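Local structure of activating signal cointegrator 1 complex subunit 3 (Homo sapiens, 6YXQ) at residues K66-I70 with I141-F145; F105-V111 with A134-N139; L47-K53 with M156-E160. The protein unwinds duplex DNA in the 3'-5' direction at the expense of ATP during alkylation repair and helps rescue stalled ribosomes, this N-terminal part binding the partner subunit ASCC2. All coordinates share one frame; numbering follows the deposited sequence.

Contact 1. Residues K66-I70 with I141-F145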
ATOM      1  N   LYS A  66       2.193 -27.947  44.603  1.00 86.24           N
ATOM      2  CA  LYS A  66       1.140 -27.340  43.807  1.00 91.69           C
ATOM      3  C   LYS A  66       1.072 -27.896  42.391  1.00 92.60           C
ATOM      4  O   LYS A  66       0.009 -27.808  41.757  1.00101.83           O
ATOM      5  CB  LYS A  66       1.342 -25.819  43.800  1.00 97.24           C
ATOM      6  CG  LYS A  66       1.655 -25.282  45.204  1.00100.47           C
ATOM      7  CD  LYS A  66       1.550 -23.767  45.312  1.00110.48           C
ATOM      8  CE  LYS A  66       0.635 -23.354  46.475  1.00115.46           C
ATOM      9  NZ  LYS A  66       0.182 -21.927  46.396  1.00107.12           N
ATOM     10  N   MET A  67       2.163 -28.485  41.891  1.00 85.38           N
ATOM     11  CA  MET A  67       2.084 -29.198  40.619  1.00 75.77           C
ATOM     12  C   MET A  67       1.055 -30.323  40.674  1.00 94.85           C
ATOM     13  O   MET A  67       0.413 -30.628  39.658  1.00101.57           O
ATOM     14  CB  MET A  67       3.454 -29.755  40.230  1.00 61.76           C
ATOM     15  CG  MET A  67       4.430 -28.709  39.712  1.00 66.12           C
ATOM     16  SD  MET A  67       3.808 -27.737  38.318  1.00 84.07           S
ATOM     17  CE  MET A  67       3.415 -29.013  37.124  1.00 75.37           C
ATOM     18  N   GLN A  68       0.879 -30.940  41.848  1.00 97.94           N
ATOM     19  CA  GLN A  68      -0.133 -31.991  41.986  1.00100.24           C
ATOM     20  C   GLN A  68      -1.517 -31.525  41.524  1.00 94.37           C
ATOM     21  O   GLN A  68      -2.190 -32.214  40.746  1.00 87.30           O
ATOM     22  CB  GLN A  68      -0.185 -32.486  43.434  1.00116.55           C
ATOM     23  CG  GLN A  68      -0.908 -33.819  43.596  1.00130.57           C
ATOM     24  CD  GLN A  68      -1.633 -33.955  44.925  1.00138.35           C
ATOM     25  OE1 GLN A  68      -2.368 -33.060  45.342  1.00150.46           O
ATOM     26  NE2 GLN A  68      -1.432 -35.086  45.596  1.00126.38           N
ATOM     27  N   SER A  69      -1.958 -30.359  41.998  1.00102.84           N
ATOM     28  CA  SER A  69      -3.247 -29.807  41.580  1.00109.28           C
ATOM     29  C   SER A  69      -3.198 -29.204  40.175  1.00113.06           C
ATOM     30  O   SER A  69      -4.195 -29.246  39.424  1.00122.52           O
ATOM     31  CB  SER A  69      -3.699 -28.747  42.580  1.00104.60           C
ATOM     32  OG  SER A  69      -4.441 -27.726  41.934  1.00110.52           O
ATOM     33  N   ILE A  70      -2.054 -28.626  39.809  1.00 89.00           N
ATOM     34  CA  ILE A  70      -1.946 -27.971  38.516  1.00 61.74           C
ATOM     35  C   ILE A  70      -2.059 -28.982  37.385  1.00 77.19           C
ATOM     36  O   ILE A  70      -2.506 -28.643  36.287  1.00 89.82           O
ATOM     37  CB  ILE A  70      -0.637 -27.161  38.473  1.00 72.70           C
ATOM     38  CG1 ILE A  70      -0.842 -25.832  39.193  1.00 64.64           C
ATOM     39  CG2 ILE A  70      -0.147 -26.935  37.038  1.00 76.67           C
ATOM     40  CD1 ILE A  70       0.400 -25.293  39.819  1.00 70.11           C
ATOM     41  N   ILE A 141      -4.559 -22.159  37.836  1.00 57.16           N
ATOM     42  CA  ILE A 141      -3.111 -22.353  37.744  1.00 56.75           C
ATOM     43  C   ILE A 141      -2.369 -21.069  38.107  1.00 72.97           C
ATOM     44  O   ILE A 141      -1.436 -21.079  38.919  1.00 77.98           O
ATOM     45  CB  ILE A 141      -2.720 -22.843  36.340  1.00 56.96           C
ATOM     46  CG1 ILE A 141      -3.067 -24.316  36.177  1.00 51.47           C
ATOM     47  CG2 ILE A 141      -1.233 -22.633  36.096  1.00 57.11           C
ATOM     48  CD1 ILE A 141      -2.647 -24.880  34.832  1.00 53.42           C
ATOM     49  N   ILE A 142      -2.772 -19.945  37.509  1.00 66.81           N
ATOM     50  CA  ILE A 142      -2.050 -18.690  37.723  1.00 58.75           C
ATOM     51  C   ILE A 142      -2.162 -18.235  39.173  1.00 75.45           C
ATOM     52  O   ILE A 142      -1.284 -17.524  39.682  1.00 73.59           O
ATOM     53  CB  ILE A 142      -2.553 -17.606  36.750  1.00 53.43           C
ATOM     54  CG1 ILE A 142      -2.338 -18.041  35.299  1.00 52.29           C
ATOM     55  CG2 ILE A 142      -1.823 -16.300  36.978  1.00 47.39           C
ATOM     56  CD1 ILE A 142      -0.887 -18.163  34.914  1.00 57.87           C
ATOM     57  N   SER A 143      -3.223 -18.643  39.873  1.00 83.66           N
ATOM     58  CA  SER A 143      -3.349 -18.292  41.281  1.00 63.59           C
ATOM     59  C   SER A 143      -2.206 -18.839  42.127  1.00 72.18           C
ATOM     60  O   SER A 143      -2.056 -18.419  43.280  1.00 83.47           O
ATOM     61  CB  SER A 143      -4.691 -18.786  41.822  1.00 62.59           C
ATOM     62  OG  SER A 143      -4.668 -20.180  42.063  1.00 73.96           O
ATOM     63  N   HIS A 144      -1.398 -19.754  41.588  1.00 70.98           N
ATOM     64  CA  HIS A 144      -0.210 -20.248  42.269  1.00 69.42           C
ATOM     65  C   HIS A 144       1.059 -19.509  41.855  1.00 73.96           C
ATOM     66  O   HIS A 144       2.106 -19.704  42.483  1.00 70.07           O
ATOM     67  CB  HIS A 144      -0.034 -21.749  42.009  1.00 64.44           C
ATOM     68  CG  HIS A 144      -1.161 -22.591  42.524  1.00 76.59           C
ATOM     69  ND1 HIS A 144      -1.047 -23.375  43.651  1.00 86.32           N
ATOM     70  CD2 HIS A 144      -2.420 -22.779  42.062  1.00 78.29           C
ATOM     71  CE1 HIS A 144      -2.187 -24.005  43.865  1.00 87.74           C
ATOM     72  NE2 HIS A 144      -3.037 -23.663  42.914  1.00 83.11           N
ATOM     73  N   PHE A 145       1.001 -18.674  40.821  1.00 74.04           N
ATOM     74  CA  PHE A 145       2.185 -17.928  40.422  1.00 73.72           C
ATOM     75  C   PHE A 145       2.468 -16.852  41.454  1.00 79.85           C
ATOM     76  O   PHE A 145       1.551 -16.212  41.977  1.00 91.42           O
ATOM     77  CB  PHE A 145       2.002 -17.276  39.041  1.00 56.38           C
ATOM     78  CG  PHE A 145       2.141 -18.225  37.870  1.00 53.13           C
ATOM     79  CD1 PHE A 145       1.768 -19.558  37.973  1.00 55.22           C
ATOM     80  CD2 PHE A 145       2.598 -17.764  36.647  1.00 58.91           C
ATOM     81  CE1 PHE A 145       1.877 -20.411  36.891  1.00 60.05           C
ATOM     82  CE2 PHE A 145       2.707 -18.614  35.561  1.00 62.00           C
ATOM     83  CZ  PHE A 145       2.346 -19.936  35.684  1.00 62.75           C
TER
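His144 meets helix 64-85 through two sides of its imidazole. Over one face lies Ile70, whose CD1 sits 4.1 Å from His144 CG and is offset toward the rim of the ring. At the edge, in the ring plane, runs the aliphatic part of Lys66, with CD 3.1 Å from His144 ND1. The lysine chain bends at chi3 (128°) and stays beside the imidazole, which leaves Lys66 NZ 3.3 Å from His144 ND1. A positive charge so near would probably disfavour protonation of the ring. Beyond the histidine, toward Ile141, the contact is aliphatic: Ile70 and Ile141 cross at about a right angle, Ile70 CG2 lying 3.9 Å from Ile141 CD1.

The imidazole is put in place by a type I beta turn from Ile142 to Phe145, closed by the bond from Phe145 N to Ile142 O (2.8 Å). His144 N also binds Ile141 O (3.0 Å), tying the turn to Ile141 of helix 128-142, while Ser143 OG bonds to Arg140 O. On the other side, Ile70 N binds Lys66 O, and the residues at the face and the edge of the ring stand one helical turn apart.

Farther out, Ile141 also packs on Asp73 and Leu74 of helix 64-85 and on Phe102 of helix 91-105. Leu58 of helix 51-61 touches both Ile141 and Phe145, placing the contact between helix 64-85 and the C-terminal part of helix 128-142 with the turn that follows.

Contact 2. Residues F105-V111 with A134-N139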
ATOM      1  N   PHE A 105      -6.060 -17.047  28.195  1.00 71.31           N
ATOM      2  CA  PHE A 105      -6.636 -16.678  29.481  1.00 65.30           C
ATOM      3  C   PHE A 105      -5.602 -16.496  30.584  1.00 63.26           C
ATOM      4  O   PHE A 105      -5.985 -16.269  31.735  1.00 71.97           O
ATOM      5  CB  PHE A 105      -7.665 -17.723  29.921  1.00 68.63           C
ATOM      6  CG  PHE A 105      -8.867 -17.821  29.023  1.00 64.13           C
ATOM      7  CD1 PHE A 105      -9.819 -16.816  28.998  1.00 68.02           C
ATOM      8  CD2 PHE A 105      -9.053 -18.929  28.213  1.00 62.13           C
ATOM      9  CE1 PHE A 105     -10.932 -16.911  28.172  1.00 66.13           C
ATOM     10  CE2 PHE A 105     -10.160 -19.028  27.388  1.00 53.66           C
ATOM     11  CZ  PHE A 105     -11.099 -18.019  27.369  1.00 55.92           C
ATOM     12  N   HIS A 106      -4.306 -16.584  30.276  1.00 62.20           N
ATOM     13  CA  HIS A 106      -3.316 -16.547  31.353  1.00 64.80           C
ATOM     14  C   HIS A 106      -3.213 -15.176  32.010  1.00 76.42           C
ATOM     15  O   HIS A 106      -2.702 -15.083  33.133  1.00 74.37           O
ATOM     16  CB  HIS A 106      -1.945 -17.021  30.848  1.00 52.99           C
ATOM     17  CG  HIS A 106      -1.136 -15.967  30.154  1.00 71.04           C
ATOM     18  ND1 HIS A 106      -1.235 -15.719  28.802  1.00 73.85           N
ATOM     19  CD2 HIS A 106      -0.183 -15.126  30.619  1.00 76.94           C
ATOM     20  CE1 HIS A 106      -0.397 -14.754  28.470  1.00 68.75           C
ATOM     21  NE2 HIS A 106       0.257 -14.379  29.554  1.00 72.81           N
ATOM     22  N   LEU A 107      -3.715 -14.122  31.359  1.00 74.37           N
ATOM     23  CA  LEU A 107      -3.719 -12.773  31.921  1.00 77.39           C
ATOM     24  C   LEU A 107      -5.125 -12.212  32.094  1.00 81.96           C
ATOM     25  O   LEU A 107      -5.273 -11.020  32.390  1.00 75.65           O
ATOM     26  CB  LEU A 107      -2.897 -11.825  31.045  1.00 75.97           C
ATOM     27  CG  LEU A 107      -1.390 -12.046  31.052  1.00 75.28           C
ATOM     28  CD1 LEU A 107      -0.714 -11.214  29.974  1.00 82.30           C
ATOM     29  CD2 LEU A 107      -0.834 -11.727  32.419  1.00 76.24           C
ATOM     30  N   LYS A 108      -6.159 -13.032  31.907  1.00 81.86           N
ATOM     31  CA  LYS A 108      -7.546 -12.600  31.998  1.00 66.02           C
ATOM     32  C   LYS A 108      -8.305 -13.571  32.891  1.00 59.59           C
ATOM     33  O   LYS A 108      -8.105 -14.784  32.802  1.00 78.88           O
ATOM     34  CB  LYS A 108      -8.188 -12.529  30.604  1.00 62.45           C
ATOM     35  CG  LYS A 108      -7.413 -11.655  29.625  1.00 84.81           C
ATOM     36  CD  LYS A 108      -7.979 -11.732  28.217  1.00109.13           C
ATOM     37  CE  LYS A 108      -6.904 -11.553  27.150  1.00119.11           C
ATOM     38  NZ  LYS A 108      -7.026 -12.540  26.028  1.00109.01           N
ATOM     39  N   ASP A 109      -9.169 -13.040  33.755  1.00 68.92           N
ATOM     40  CA  ASP A 109      -9.872 -13.860  34.737  1.00 70.48           C
ATOM     41  C   ASP A 109     -11.327 -14.118  34.373  1.00 66.55           C
ATOM     42  O   ASP A 109     -12.101 -14.552  35.232  1.00 78.37           O
ATOM     43  CB  ASP A 109      -9.794 -13.224  36.128  1.00 74.59           C
ATOM     44  CG  ASP A 109     -10.356 -11.827  36.161  1.00 96.40           C
ATOM     45  OD1 ASP A 109     -11.560 -11.663  35.874  1.00127.36           O
ATOM     46  OD2 ASP A 109      -9.591 -10.893  36.483  1.00107.89           O
ATOM     47  N   SER A 110     -11.716 -13.875  33.128  1.00 69.67           N
ATOM     48  CA  SER A 110     -13.089 -14.116  32.705  1.00 78.02           C
ATOM     49  C   SER A 110     -13.114 -14.294  31.194  1.00 79.36           C
ATOM     50  O   SER A 110     -12.118 -14.074  30.502  1.00 75.23           O
ATOM     51  CB  SER A 110     -14.021 -12.979  33.138  1.00 76.53           C
ATOM     52  OG  SER A 110     -13.664 -11.758  32.513  1.00 92.81           O
ATOM     53  N   VAL A 111     -14.273 -14.704  30.695  1.00 80.34           N
ATOM     54  CA  VAL A 111     -14.486 -14.902  29.267  1.00 69.12           C
ATOM     55  C   VAL A 111     -15.076 -13.620  28.697  1.00 69.83           C
ATOM     56  O   VAL A 111     -16.167 -13.201  29.093  1.00 80.62           O
ATOM     57  CB  VAL A 111     -15.413 -16.099  29.010  1.00 61.83           C
ATOM     58  CG1 VAL A 111     -15.696 -16.240  27.537  1.00 52.97           C
ATOM     59  CG2 VAL A 111     -14.803 -17.377  29.568  1.00 65.91           C
ATOM     60  N   ALA A 134     -11.861 -23.756  30.378  1.00 67.45           N
ATOM     61  CA  ALA A 134     -10.440 -23.496  30.169  1.00 69.85           C
ATOM     62  C   ALA A 134      -9.987 -22.238  30.898  1.00 67.02           C
ATOM     63  O   ALA A 134      -8.890 -22.208  31.467  1.00 61.57           O
ATOM     64  CB  ALA A 134     -10.147 -23.381  28.676  1.00 72.93           C
ATOM     65  N   CYS A 135     -10.815 -21.189  30.897  1.00 67.63           N
ATOM     66  CA  CYS A 135     -10.456 -19.979  31.629  1.00 63.23           C
ATOM     67  C   CYS A 135     -10.397 -20.234  33.133  1.00 65.17           C
ATOM     68  O   CYS A 135      -9.487 -19.746  33.816  1.00 69.78           O
ATOM     69  CB  CYS A 135     -11.447 -18.865  31.311  1.00 51.71           C
ATOM     70  SG  CYS A 135     -11.168 -17.387  32.278  1.00 59.54           S
ATOM     71  N   ASN A 136     -11.352 -21.001  33.668  1.00 61.76           N
ATOM     72  CA  ASN A 136     -11.324 -21.319  35.093  1.00 68.70           C
ATOM     73  C   ASN A 136     -10.071 -22.105  35.457  1.00 63.50           C
ATOM     74  O   ASN A 136      -9.408 -21.802  36.456  1.00 73.15           O
ATOM     75  CB  ASN A 136     -12.580 -22.094  35.494  1.00 72.01           C
ATOM     76  CG  ASN A 136     -13.826 -21.226  35.500  1.00 67.87           C
ATOM     77  OD1 ASN A 136     -13.752 -20.019  35.279  1.00 64.76           O
ATOM     78  ND2 ASN A 136     -14.980 -21.842  35.737  1.00 61.99           N
ATOM     79  N   ALA A 137      -9.726 -23.114  34.654  1.00 58.84           N
ATOM     80  CA  ALA A 137      -8.527 -23.898  34.939  1.00 52.71           C
ATOM     81  C   ALA A 137      -7.268 -23.040  34.857  1.00 55.40           C
ATOM     82  O   ALA A 137      -6.370 -23.148  35.705  1.00 66.11           O
ATOM     83  CB  ALA A 137      -8.440 -25.079  33.979  1.00 48.22           C
ATOM     84  N   THR A 138      -7.190 -22.170  33.850  1.00 54.45           N
ATOM     85  CA  THR A 138      -6.021 -21.312  33.705  1.00 50.62           C
ATOM     86  C   THR A 138      -5.867 -20.375  34.892  1.00 59.16           C
ATOM     87  O   THR A 138      -4.750 -20.156  35.379  1.00 64.14           O
ATOM     88  CB  THR A 138      -6.123 -20.510  32.416  1.00 42.93           C
ATOM     89  OG1 THR A 138      -6.338 -21.408  31.322  1.00 62.92           O
ATOM     90  CG2 THR A 138      -4.850 -19.741  32.195  1.00 46.39           C
ATOM     91  N   ASN A 139      -6.973 -19.800  35.366  1.00 65.73           N
ATOM     92  CA  ASN A 139      -6.873 -18.884  36.495  1.00 65.94           C
ATOM     93  C   ASN A 139      -6.561 -19.628  37.784  1.00 66.94           C
ATOM     94  O   ASN A 139      -5.859 -19.096  38.653  1.00 65.75           O
ATOM     95  CB  ASN A 139      -8.153 -18.066  36.625  1.00 58.86           C
ATOM     96  CG  ASN A 139      -8.140 -16.849  35.735  1.00 79.78           C
ATOM     97  OD1 ASN A 139      -7.625 -15.795  36.108  1.00 97.23           O
ATOM     98  ND2 ASN A 139      -8.680 -16.995  34.538  1.00 89.70           N
TER
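Cys135 presses its CB over the face of the Phe105 ring, a CH-pi contact 3.6 Å from the ring centroid and 15° off the normal. With SG anti to the backbone N (chi1 175°), the thiol is carried past the ring toward the loop: SG lies obliquely to the Phe105 ring, 4.3 Å from its centroid, and 3.7 Å from Ser110 N. Val111 adds CG2 against Cys135 CB.

One turn along the helix, Asn139 supplies the polar link. Its side chain folds beside its own backbone N (chi1 -85°), which lets ND2 serve two carbonyls: Lys108 O at 2.9 Å, met in the carbonyl plane on a lone pair, and Cys135 O at 3.0 Å, approached from above the carbonyl plane. Both acceptors lie close to the amide plane, so the two bonds fix the rotation of the carboxamide and leave OD1 against Asp109 CA. Thr138 behaves similarly: OG1 turns back to donate to Ala134 O (2.7 Å), while CG2 is left to pack on His106 CA. In both cases the helical carbonyl takes the side-chain donor and the backbone N-H on opposite faces of its plane.

The 105-111 loop connects helix 91-105 to helix 113-123 and lies over helix 128-142. Phe105 reaches Glu115 and Val111 reaches Thr116 of helix 113-123; Ala134 and Thr138 also touch helices 64-85 and 91-105, and His106 packs on Leu153 of helix 147-163.

Contact 3. Residues L47-K53 with M156-E160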
ATOM      1  N   LEU A  47       1.378 -20.848  18.753  1.00182.35           N
ATOM      2  CA  LEU A  47       1.385 -19.440  19.115  1.00164.63           C
ATOM      3  C   LEU A  47       2.667 -19.216  19.902  1.00156.93           C
ATOM      4  O   LEU A  47       3.558 -20.072  19.870  1.00140.33           O
ATOM      5  CB  LEU A  47       0.115 -19.065  19.891  1.00158.35           C
ATOM      6  CG  LEU A  47      -0.233 -17.612  20.254  1.00133.37           C
ATOM      7  CD1 LEU A  47      -1.635 -17.261  19.796  1.00117.85           C
ATOM      8  CD2 LEU A  47      -0.113 -17.395  21.754  1.00118.11           C
ATOM      9  N   GLY A  48       2.774 -18.074  20.580  1.00178.84           N
ATOM     10  CA  GLY A  48       3.916 -17.722  21.403  1.00190.78           C
ATOM     11  C   GLY A  48       4.580 -18.892  22.095  1.00174.61           C
ATOM     12  O   GLY A  48       5.758 -19.168  21.861  1.00196.65           O
ATOM     13  N   LEU A  49       3.837 -19.616  22.921  1.00122.72           N
ATOM     14  CA  LEU A  49       4.408 -20.726  23.668  1.00108.10           C
ATOM     15  C   LEU A  49       3.587 -21.982  23.438  1.00 87.84           C
ATOM     16  O   LEU A  49       2.362 -21.966  23.587  1.00 92.06           O
ATOM     17  CB  LEU A  49       4.482 -20.403  25.160  1.00105.78           C
ATOM     18  CG  LEU A  49       5.221 -19.116  25.527  1.00 95.37           C
ATOM     19  CD1 LEU A  49       5.297 -19.008  27.026  1.00 82.95           C
ATOM     20  CD2 LEU A  49       6.618 -19.054  24.900  1.00 92.95           C
ATOM     21  N   THR A  50       4.269 -23.065  23.087  1.00 85.25           N
ATOM     22  CA  THR A  50       3.630 -24.348  22.873  1.00 77.13           C
ATOM     23  C   THR A  50       3.321 -25.023  24.206  1.00 80.93           C
ATOM     24  O   THR A  50       3.774 -24.601  25.271  1.00 99.33           O
ATOM     25  CB  THR A  50       4.524 -25.247  22.028  1.00 84.86           C
ATOM     26  OG1 THR A  50       4.017 -26.585  22.063  1.00118.99           O
ATOM     27  CG2 THR A  50       5.919 -25.248  22.589  1.00 73.29           C
ATOM     28  N   TRP A  51       2.544 -26.106  24.123  1.00 77.25           N
ATOM     29  CA  TRP A  51       2.094 -26.823  25.314  1.00 65.69           C
ATOM     30  C   TRP A  51       3.266 -27.396  26.111  1.00 78.69           C
ATOM     31  O   TRP A  51       3.286 -27.328  27.351  1.00 79.53           O
ATOM     32  CB  TRP A  51       1.132 -27.931  24.883  1.00 64.29           C
ATOM     33  CG  TRP A  51       0.484 -28.650  26.002  1.00 64.45           C
ATOM     34  CD1 TRP A  51       0.675 -29.953  26.364  1.00 71.84           C
ATOM     35  CD2 TRP A  51      -0.475 -28.116  26.914  1.00 63.17           C
ATOM     36  NE1 TRP A  51      -0.103 -30.261  27.453  1.00 71.37           N
ATOM     37  CE2 TRP A  51      -0.822 -29.149  27.807  1.00 66.66           C
ATOM     38  CE3 TRP A  51      -1.073 -26.862  27.066  1.00 69.02           C
ATOM     39  CZ2 TRP A  51      -1.740 -28.967  28.834  1.00 69.18           C
ATOM     40  CZ3 TRP A  51      -1.980 -26.680  28.085  1.00 58.79           C
ATOM     41  CH2 TRP A  51      -2.306 -27.728  28.958  1.00 73.94           C
ATOM     42  N   LYS A  52       4.246 -27.983  25.417  1.00 81.33           N
ATOM     43  CA  LYS A  52       5.423 -28.525  26.095  1.00 74.75           C
ATOM     44  C   LYS A  52       6.216 -27.423  26.794  1.00 66.71           C
ATOM     45  O   LYS A  52       6.673 -27.600  27.930  1.00 61.19           O
ATOM     46  CB  LYS A  52       6.298 -29.271  25.087  1.00 63.15           C
ATOM     47  CG  LYS A  52       5.653 -30.531  24.516  1.00 71.41           C
ATOM     48  CD  LYS A  52       6.571 -31.235  23.521  1.00 83.48           C
ATOM     49  CE  LYS A  52       5.996 -32.572  23.053  1.00 88.10           C
ATOM     50  NZ  LYS A  52       5.856 -33.567  24.165  1.00 87.33           N
ATOM     51  N   LYS A  53       6.391 -26.277  26.130  1.00 61.87           N
ATOM     52  CA  LYS A  53       7.041 -25.141  26.774  1.00 53.67           C
ATOM     53  C   LYS A  53       6.270 -24.696  28.009  1.00 59.46           C
ATOM     54  O   LYS A  53       6.872 -24.339  29.029  1.00 69.62           O
ATOM     55  CB  LYS A  53       7.193 -23.985  25.779  1.00 50.63           C
ATOM     56  CG  LYS A  53       8.592 -23.869  25.178  1.00 70.44           C
ATOM     57  CD  LYS A  53       8.750 -22.630  24.307  1.00 87.88           C
ATOM     58  CE  LYS A  53       8.446 -22.919  22.834  1.00 94.21           C
ATOM     59  NZ  LYS A  53       8.582 -21.726  21.937  1.00 92.82           N
ATOM     60  N   MET A 156       8.925 -14.425  28.784  1.00 83.81           N
ATOM     61  CA  MET A 156       9.151 -15.573  27.914  1.00 71.35           C
ATOM     62  C   MET A 156       8.280 -15.512  26.668  1.00 69.08           C
ATOM     63  O   MET A 156       8.752 -15.808  25.563  1.00 72.55           O
ATOM     64  CB  MET A 156       8.891 -16.864  28.679  1.00 67.56           C
ATOM     65  CG  MET A 156       9.717 -18.018  28.196  1.00 88.90           C
ATOM     66  SD  MET A 156       9.522 -19.432  29.275  1.00 99.62           S
ATOM     67  CE  MET A 156       8.126 -20.240  28.532  1.00100.06           C
ATOM     68  N   THR A 157       7.001 -15.153  26.829  1.00 75.00           N
ATOM     69  CA  THR A 157       6.147 -14.971  25.656  1.00 82.67           C
ATOM     70  C   THR A 157       6.679 -13.858  24.767  1.00 76.47           C
ATOM     71  O   THR A 157       6.713 -13.994  23.539  1.00 87.76           O
ATOM     72  CB  THR A 157       4.694 -14.662  26.049  1.00 82.32           C
ATOM     73  OG1 THR A 157       4.558 -13.265  26.343  1.00 95.12           O
ATOM     74  CG2 THR A 157       4.237 -15.483  27.229  1.00 78.51           C
ATOM     75  N   GLU A 158       7.101 -12.748  25.373  1.00 74.43           N
ATOM     76  CA  GLU A 158       7.574 -11.607  24.597  1.00 75.15           C
ATOM     77  C   GLU A 158       8.847 -11.952  23.841  1.00 85.32           C
ATOM     78  O   GLU A 158       9.011 -11.579  22.673  1.00 81.43           O
ATOM     79  CB  GLU A 158       7.801 -10.413  25.522  1.00 78.76           C
ATOM     80  CG  GLU A 158       7.745  -9.080  24.810  1.00104.08           C
ATOM     81  CD  GLU A 158       6.440  -8.880  24.078  1.00116.89           C
ATOM     82  OE1 GLU A 158       5.379  -9.148  24.685  1.00118.92           O
ATOM     83  OE2 GLU A 158       6.480  -8.473  22.896  1.00113.20           O
ATOM     84  N   LYS A 159       9.746 -12.687  24.491  1.00 87.06           N
ATOM     85  CA  LYS A 159      11.022 -13.037  23.888  1.00 74.23           C
ATOM     86  C   LYS A 159      10.824 -13.914  22.659  1.00 77.01           C
ATOM     87  O   LYS A 159      11.396 -13.649  21.594  1.00 79.86           O
ATOM     88  CB  LYS A 159      11.904 -13.740  24.919  1.00 63.16           C
ATOM     89  CG  LYS A 159      13.097 -14.441  24.294  1.00 70.11           C
ATOM     90  CD  LYS A 159      14.060 -15.017  25.323  1.00 81.01           C
ATOM     91  CE  LYS A 159      15.470 -14.512  25.103  1.00 95.21           C
ATOM     92  NZ  LYS A 159      16.048 -14.925  23.792  1.00 94.12           N
ATOM     93  N   GLU A 160      10.014 -14.967  22.782  1.00 63.53           N
ATOM     94  CA  GLU A 160       9.866 -15.867  21.648  1.00 75.88           C
ATOM     95  C   GLU A 160       9.168 -15.171  20.490  1.00 87.21           C
ATOM     96  O   GLU A 160       9.515 -15.398  19.324  1.00 96.56           O
ATOM     97  CB  GLU A 160       9.119 -17.138  22.059  1.00101.32           C
ATOM     98  CG  GLU A 160       9.060 -18.184  20.947  1.00120.31           C
ATOM     99  CD  GLU A 160       7.793 -18.070  20.130  1.00121.36           C
ATOM    100  OE1 GLU A 160       6.952 -17.217  20.484  1.00120.95           O
ATOM    101  OE2 GLU A 160       7.639 -18.817  19.139  1.00123.90           O
TER
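Met156 opens the contact between two parts of an all-helical domain: helix 147-163 packs against the loop that leads, through the N-cap residue Thr50, into helix 51-61. The methionine chain extends from the helix and bends at chi3 (89°), bringing CE to Leu49 CD1 at 3.4 Å. Thr157 approaches the same leucine at about a right angle, its CG2 lying 3.7 Å from Leu49 CD1. The hydroxyl points elsewhere: Thr157 OG1 is bonded to Val154 O within its own helix, so only the methyl serves the leucine.

One turn after Met156, Glu160 N binds Met156 O, and the side chain of Glu160 leaves the helix toward Gly48 and Lys53. Its CG is anti to the backbone N (chi1 -174°) and the chain then bends at chi2. The carboxylate has a salt bridge outside the segments, from OE2 to Arg164 NH1. With an alanine here, Arg164 is likely to be left without its carboxylate mate and Lys53 NZ without the CG it lies against. Lys53 crosses Glu160 at about a right angle; its NZ is 3.7 Å from Glu160 CG but 4.1 Å from Glu160 OE2, too far for a salt bridge.

The three contacts tie together distant parts of one helical domain. Along the chain the pairings are enclosed one within another: 47-53 with 156-160 is outermost, 66-70 with 141-145 comes next, and 105-111 with 134-139 is innermost. Contacts 1 and 2 share helix 128-142; their centres are about 13 Å apart and they touch, Ile142 CG1 lying 3.7 Å from His106 O. Contact 3 stands apart, its centre about 19 Å from that of contact 1 and 17 Å from that of contact 2, and uses helices 51-61 and 147-163. Together they hold helices from 51-61 to 147-163 in one helical body, within the region required for ASCC2 binding.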